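Local coordinates for heme-binding protein A / AI-2 binding protein A (Helicobacter pylori SS1, PDB 6OFQ) that binds peptides in the periplasm and probably delivers them to an ABC transporter for import, as a type II periplasmic binding protein, at residues E25-A39 with K237-P249. Residues are numbered along the deposited sequence; the frame is centred on the assembly and turned at random.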
loop_
_atom_site.group_PDB
_atom_site.type_symbol
_atom_site.label_atom_id
_atom_site.label_comp_id
_atom_site.label_asym_id
_atom_site.label_seq_id
_atom_site.Cartn_x
_atom_site.Cartn_y
_atom_site.Cartn_z
ATOM N N GLU A 25 27.767 -6.753 16.314
ATOM C CA GLU A 25 27.054 -7.060 15.069
ATOM C C GLU A 25 26.909 -8.581 14.950
ATOM O O GLU A 25 25.867 -9.121 14.568
ATOM C CB GLU A 25 27.765 -6.645 13.786
ATOM C CG GLU A 25 27.405 -5.313 13.163
ATOM C CD GLU A 25 25.926 -5.150 12.908
ATOM O OE1 GLU A 25 25.431 -5.856 12.034
ATOM O OE2 GLU A 25 25.347 -4.237 13.532
ATOM N N GLN A 26 28.007 -9.279 15.173
ATOM C CA GLN A 26 28.030 -10.746 15.052
ATOM C C GLN A 26 26.959 -11.464 15.875
ATOM O O GLN A 26 26.326 -12.414 15.411
ATOM C CB GLN A 26 29.417 -11.262 15.466
ATOM C CG GLN A 26 29.603 -12.773 15.384
ATOM C CD GLN A 26 29.211 -13.374 14.041
ATOM O OE1 GLN A 26 29.777 -13.017 13.003
ATOM N NE2 GLN A 26 28.274 -14.326 14.058
ATOM N N LYS A 27 26.742 -10.976 17.088
ATOM C CA LYS A 27 25.743 -11.537 17.975
ATOM C C LYS A 27 24.309 -11.378 17.439
ATOM O O LYS A 27 23.395 -12.049 17.925
ATOM C CB LYS A 27 25.839 -10.891 19.357
ATOM C CG LYS A 27 27.165 -11.108 20.080
ATOM C CD LYS A 27 26.962 -10.994 21.592
ATOM C CE LYS A 27 28.130 -10.362 22.338
ATOM N NZ LYS A 27 27.876 -10.474 23.804
ATOM N N ARG A 28 24.101 -10.456 16.492
ATOM C CA ARG A 28 22.783 -10.258 15.903
ATOM C C ARG A 28 22.348 -11.410 15.030
ATOM O O ARG A 28 21.140 -11.599 14.852
ATOM C CB ARG A 28 22.722 -8.948 15.135
ATOM C CG ARG A 28 22.855 -7.743 16.049
ATOM C CD ARG A 28 22.763 -6.473 15.245
ATOM N NE ARG A 28 22.771 -5.281 16.077
ATOM C CZ ARG A 28 22.469 -4.063 15.651
ATOM N NH1 ARG A 28 22.189 -3.819 14.390
ATOM N NH2 ARG A 28 22.518 -3.071 16.528
ATOM N N PHE A 29 23.256 -12.161 14.419
ATOM C CA PHE A 29 22.876 -13.141 13.434
ATOM C C PHE A 29 22.262 -14.416 13.981
ATOM O O PHE A 29 22.632 -14.843 15.098
ATOM C CB PHE A 29 24.091 -13.534 12.579
ATOM C CG PHE A 29 24.509 -12.461 11.612
ATOM C CD1 PHE A 29 25.404 -11.495 12.011
ATOM C CD2 PHE A 29 23.979 -12.406 10.346
ATOM C CE1 PHE A 29 25.736 -10.475 11.147
ATOM C CE2 PHE A 29 24.316 -11.401 9.453
ATOM C CZ PHE A 29 25.223 -10.462 9.876
ATOM N N GLY A 30 21.253 -14.890 13.257
ATOM C CA GLY A 30 20.683 -16.200 13.541
ATOM C C GLY A 30 19.260 -16.088 14.087
ATOM O O GLY A 30 18.977 -15.256 14.986
ATOM N N GLY A 31 18.435 -17.001 13.616
ATOM C CA GLY A 31 17.145 -17.263 14.251
ATOM C C GLY A 31 15.978 -17.247 13.324
ATOM O O GLY A 31 16.107 -16.962 12.114
ATOM N N VAL A 32 14.836 -17.629 13.890
ATOM C CA VAL A 32 13.567 -17.690 13.198
ATOM C C VAL A 32 12.635 -16.629 13.772
ATOM O O VAL A 32 12.370 -16.576 14.971
ATOM C CB VAL A 32 12.908 -19.076 13.268
ATOM C CG1 VAL A 32 11.585 -19.152 12.526
ATOM C CG2 VAL A 32 13.874 -20.205 12.983
ATOM N N LEU A 33 12.081 -15.817 12.875
ATOM C CA LEU A 33 11.070 -14.836 13.256
ATOM C C LEU A 33 9.711 -15.312 12.798
ATOM O O LEU A 33 9.539 -15.691 11.640
ATOM C CB LEU A 33 11.367 -13.488 12.593
ATOM C CG LEU A 33 10.295 -12.407 12.772
ATOM C CD1 LEU A 33 10.276 -11.882 14.185
ATOM C CD2 LEU A 33 10.481 -11.231 11.822
ATOM N N VAL A 34 8.766 -15.356 13.732
ATOM C CA VAL A 34 7.347 -15.692 13.421
ATOM C C VAL A 34 6.538 -14.400 13.468
ATOM O O VAL A 34 6.364 -13.825 14.553
ATOM C CB VAL A 34 6.759 -16.762 14.346
ATOM C CG1 VAL A 34 5.379 -17.143 13.827
ATOM C CG2 VAL A 34 7.611 -18.018 14.300
ATOM N N PHE A 35 6.100 -13.940 12.304
ATOM C CA PHE A 35 5.336 -12.697 12.138
ATOM C C PHE A 35 3.902 -13.153 11.899
ATOM O O PHE A 35 3.686 -14.085 11.123
ATOM C CB PHE A 35 5.873 -12.006 10.897
ATOM C CG PHE A 35 5.181 -10.758 10.454
ATOM C CD1 PHE A 35 4.117 -10.788 9.582
ATOM C CD2 PHE A 35 5.634 -9.511 10.805
ATOM C CE1 PHE A 35 3.514 -9.613 9.145
ATOM C CE2 PHE A 35 5.061 -8.327 10.362
ATOM C CZ PHE A 35 3.973 -8.396 9.524
ATOM N N ALA A 36 2.952 -12.464 12.495
ATOM C CA ALA A 36 1.556 -12.794 12.240
ATOM C C ALA A 36 0.791 -11.539 11.840
ATOM O O ALA A 36 1.010 -10.423 12.293
ATOM C CB ALA A 36 0.923 -13.414 13.496
ATOM N N ARG A 37 -0.227 -11.792 11.018
ATOM C CA ARG A 37 -1.043 -10.774 10.411
ATOM C C ARG A 37 -2.408 -11.324 10.092
ATOM O O ARG A 37 -2.679 -12.522 10.194
ATOM C CB ARG A 37 -0.323 -10.177 9.213
ATOM C CG ARG A 37 0.219 -11.164 8.194
ATOM C CD ARG A 37 -0.842 -11.804 7.318
ATOM N NE ARG A 37 -0.324 -12.661 6.244
ATOM C CZ ARG A 37 0.269 -12.276 5.119
ATOM N NH1 ARG A 37 0.442 -10.992 4.941
ATOM N NH2 ARG A 37 0.762 -13.132 4.275
ATOM N N GLY A 38 -3.347 -10.468 9.765
ATOM C CA GLY A 38 -4.754 -10.793 9.669
ATOM C C GLY A 38 -5.270 -11.410 8.415
ATOM O O GLY A 38 -6.259 -12.139 8.460
ATOM N N ALA A 39 -4.658 -11.177 7.259
ATOM C CA ALA A 39 -5.108 -11.678 5.944
ATOM C C ALA A 39 -3.888 -11.995 5.107
ATOM O O ALA A 39 -2.897 -11.261 5.085
ATOM C CB ALA A 39 -5.975 -10.653 5.276
ATOM N N LYS A 237 23.926 -8.765 4.557
ATOM C CA LYS A 237 23.153 -10.000 4.712
ATOM C C LYS A 237 22.082 -9.862 5.821
ATOM O O LYS A 237 22.333 -9.193 6.830
ATOM C CB LYS A 237 24.088 -11.197 4.951
ATOM C CG LYS A 237 25.208 -11.389 3.937
ATOM C CD LYS A 237 24.664 -11.752 2.584
ATOM C CE LYS A 237 25.797 -11.916 1.562
ATOM N NZ LYS A 237 26.148 -10.533 1.141
ATOM N N ALA A 238 20.926 -10.464 5.573
ATOM C CA ALA A 238 19.910 -10.478 6.610
ATOM C C ALA A 238 20.452 -11.122 7.875
ATOM O O ALA A 238 21.259 -12.081 7.836
ATOM C CB ALA A 238 18.703 -11.261 6.128
ATOM N N TYR A 239 19.907 -10.724 9.021
ATOM C CA TYR A 239 20.274 -11.380 10.261
ATOM C C TYR A 239 19.607 -12.706 10.493
ATOM O O TYR A 239 20.208 -13.678 10.984
ATOM C CB TYR A 239 20.040 -10.512 11.474
ATOM C CG TYR A 239 20.757 -9.179 11.524
ATOM C CD1 TYR A 239 22.150 -9.109 11.621
ATOM C CD2 TYR A 239 20.057 -7.991 11.590
ATOM C CE1 TYR A 239 22.807 -7.892 11.657
ATOM C CE2 TYR A 239 20.693 -6.792 11.687
ATOM C CZ TYR A 239 22.074 -6.732 11.761
ATOM O OH TYR A 239 22.748 -5.525 11.922
ATOM N N LEU A 240 18.314 -12.749 10.189
ATOM C CA LEU A 240 17.510 -13.925 10.441
ATOM C C LEU A 240 17.745 -15.029 9.436
ATOM O O LEU A 240 17.938 -14.784 8.227
ATOM C CB LEU A 240 16.024 -13.529 10.394
ATOM C CG LEU A 240 15.589 -12.636 11.545
ATOM C CD1 LEU A 240 14.311 -11.892 11.185
ATOM C CD2 LEU A 240 15.395 -13.412 12.854
ATOM N N ASP A 241 17.632 -16.289 9.840
ATOM C CA ASP A 241 17.714 -17.407 8.930
ATOM C C ASP A 241 16.395 -17.679 8.209
ATOM O O ASP A 241 16.392 -18.246 7.132
ATOM C CB ASP A 241 18.070 -18.716 9.699
ATOM C CG ASP A 241 19.412 -18.615 10.377
ATOM O OD1 ASP A 241 20.354 -18.155 9.707
ATOM O OD2 ASP A 241 19.476 -18.777 11.631
ATOM N N LYS A 242 15.298 -17.394 8.877
ATOM C CA LYS A 242 13.992 -17.792 8.407
ATOM C C LYS A 242 12.940 -16.811 8.935
ATOM O O LYS A 242 13.021 -16.363 10.062
ATOM C CB LYS A 242 13.722 -19.245 8.869
ATOM C CG LYS A 242 12.370 -19.823 8.584
ATOM C CD LYS A 242 12.487 -21.321 8.952
ATOM C CE LYS A 242 11.172 -21.985 9.221
ATOM N NZ LYS A 242 11.470 -23.423 9.544
ATOM N N VAL A 243 11.905 -16.558 8.138
ATOM C CA VAL A 243 10.738 -15.855 8.576
ATOM C C VAL A 243 9.505 -16.679 8.207
ATOM O O VAL A 243 9.333 -17.062 7.056
ATOM C CB VAL A 243 10.613 -14.442 7.961
ATOM C CG1 VAL A 243 9.356 -13.744 8.479
ATOM C CG2 VAL A 243 11.874 -13.624 8.211
ATOM N N VAL A 244 8.667 -16.926 9.201
ATOM C CA VAL A 244 7.368 -17.551 8.999
ATOM C C VAL A 244 6.351 -16.419 9.093
ATOM O O VAL A 244 6.203 -15.795 10.142
ATOM C CB VAL A 244 7.110 -18.681 9.996
ATOM C CG1 VAL A 244 5.825 -19.381 9.650
ATOM C CG2 VAL A 244 8.217 -19.695 10.028
ATOM N N VAL A 245 5.607 -16.220 8.012
ATOM C CA VAL A 245 4.574 -15.199 7.953
ATOM C C VAL A 245 3.246 -15.940 8.079
ATOM O O VAL A 245 2.815 -16.583 7.109
ATOM C CB VAL A 245 4.643 -14.383 6.643
ATOM C CG1 VAL A 245 3.520 -13.340 6.584
ATOM C CG2 VAL A 245 5.996 -13.716 6.515
ATOM N N ARG A 246 2.646 -15.847 9.272
ATOM C CA ARG A 246 1.402 -16.533 9.552
ATOM C C ARG A 246 0.208 -15.621 9.359
ATOM O O ARG A 246 0.207 -14.424 9.665
ATOM C CB ARG A 246 1.404 -17.020 10.999
ATOM C CG ARG A 246 2.418 -18.140 11.245
ATOM C CD ARG A 246 2.279 -18.926 12.554
ATOM N NE ARG A 246 0.934 -19.469 12.645
ATOM C CZ ARG A 246 0.340 -19.855 13.779
ATOM N NH1 ARG A 246 1.004 -19.827 14.904
ATOM N NH2 ARG A 246 -0.944 -20.257 13.750
ATOM N N THR A 247 -0.866 -16.234 8.876
ATOM C CA THR A 247 -2.191 -15.627 8.848
ATOM C C THR A 247 -3.052 -16.133 9.983
ATOM O O THR A 247 -3.331 -17.318 10.018
ATOM C CB THR A 247 -2.884 -15.835 7.500
ATOM O OG1 THR A 247 -2.098 -15.274 6.413
ATOM C CG2 THR A 247 -4.253 -15.166 7.458
ATOM N N ILE A 248 -3.404 -15.260 10.918
ATOM C CA ILE A 248 -4.273 -15.579 12.082
ATOM C C ILE A 248 -5.316 -14.489 12.036
ATOM O O ILE A 248 -5.106 -13.351 12.443
ATOM C CB ILE A 248 -3.480 -15.468 13.402
ATOM C CG1 ILE A 248 -2.341 -16.470 13.381
ATOM C CG2 ILE A 248 -4.399 -15.709 14.611
ATOM C CD1 ILE A 248 -1.454 -16.474 14.593
ATOM N N PRO A 249 -6.506 -14.826 11.519
ATOM C CA PRO A 249 -7.451 -13.778 11.176
ATOM C C PRO A 249 -8.074 -13.029 12.321
ATOM O O PRO A 249 -8.300 -11.812 12.235
ATOM C CB PRO A 249 -8.537 -14.484 10.326
ATOM C CG PRO A 249 -7.874 -15.720 9.856
ATOM C CD PRO A 249 -6.783 -16.076 10.820
HETATM O O HOH W 1 0.525 -15.877 5.649
#
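Tyr239 lays one face of its ring over CB of Arg28, which sits 3.9 Å from the ring centroid and 25° off the normal, a CH-pi contact. It lies just ahead of a parallel strand pair, 32-37 with 242-247, inside the mixed sheet of a type II periplasmic binding protein; strand 224-229 flanks 242-247 and strand 265-266 flanks 32-37. The same tyrosine points an edge at the face of Phe29 in a T-shaped stack, planes 71° apart and CD1 over the centre of the phenylalanine ring. Two bonds fix its hydroxyl: Tyr239 OH donates to the syn lone pair of Glu25 OE1 at 2.7 Å, and Arg28 NH1, with Tyr239 OH close to its guanidinium plane, donates to that hydroxyl at 3.1 Å. Tyr530 adds a further edge-to-face ring partner.

Asp241 OD2 then receives Gly31 N at 2.9 Å from above the carboxylate plane, tying the two segments together just ahead of the strands. The backbone bonds show the parallel pattern: Leu33, Phe35 and Arg37 each offer N and O to residues flanking their opposite number, as in Arg246 N to Phe35 O at 2.8 Å. Leu33, Phe35 and Arg37 share one face with Val243, Val245 and Thr247, while Val32, Val34 and Ala36 occupy the other, where Val34 CG1 rests 3.8 Å from Arg246 CD.

Arg37, its CG wedged between backbone N and carbonyl carbon (chi1 51°), folds back over its neighbour strand, and NH1 forms a salt bridge with Glu53 of helix 52-61, which covers the face of Phe35 and Val245 through Val56. Val245 CG1 lies over one guanidinium face, 3.6 Å from Arg37 NH2. At the edge, in plane, one water accepts from Arg37 NH2, reaches Val245 O, and meets Thr247 OG1 at 2.8 Å.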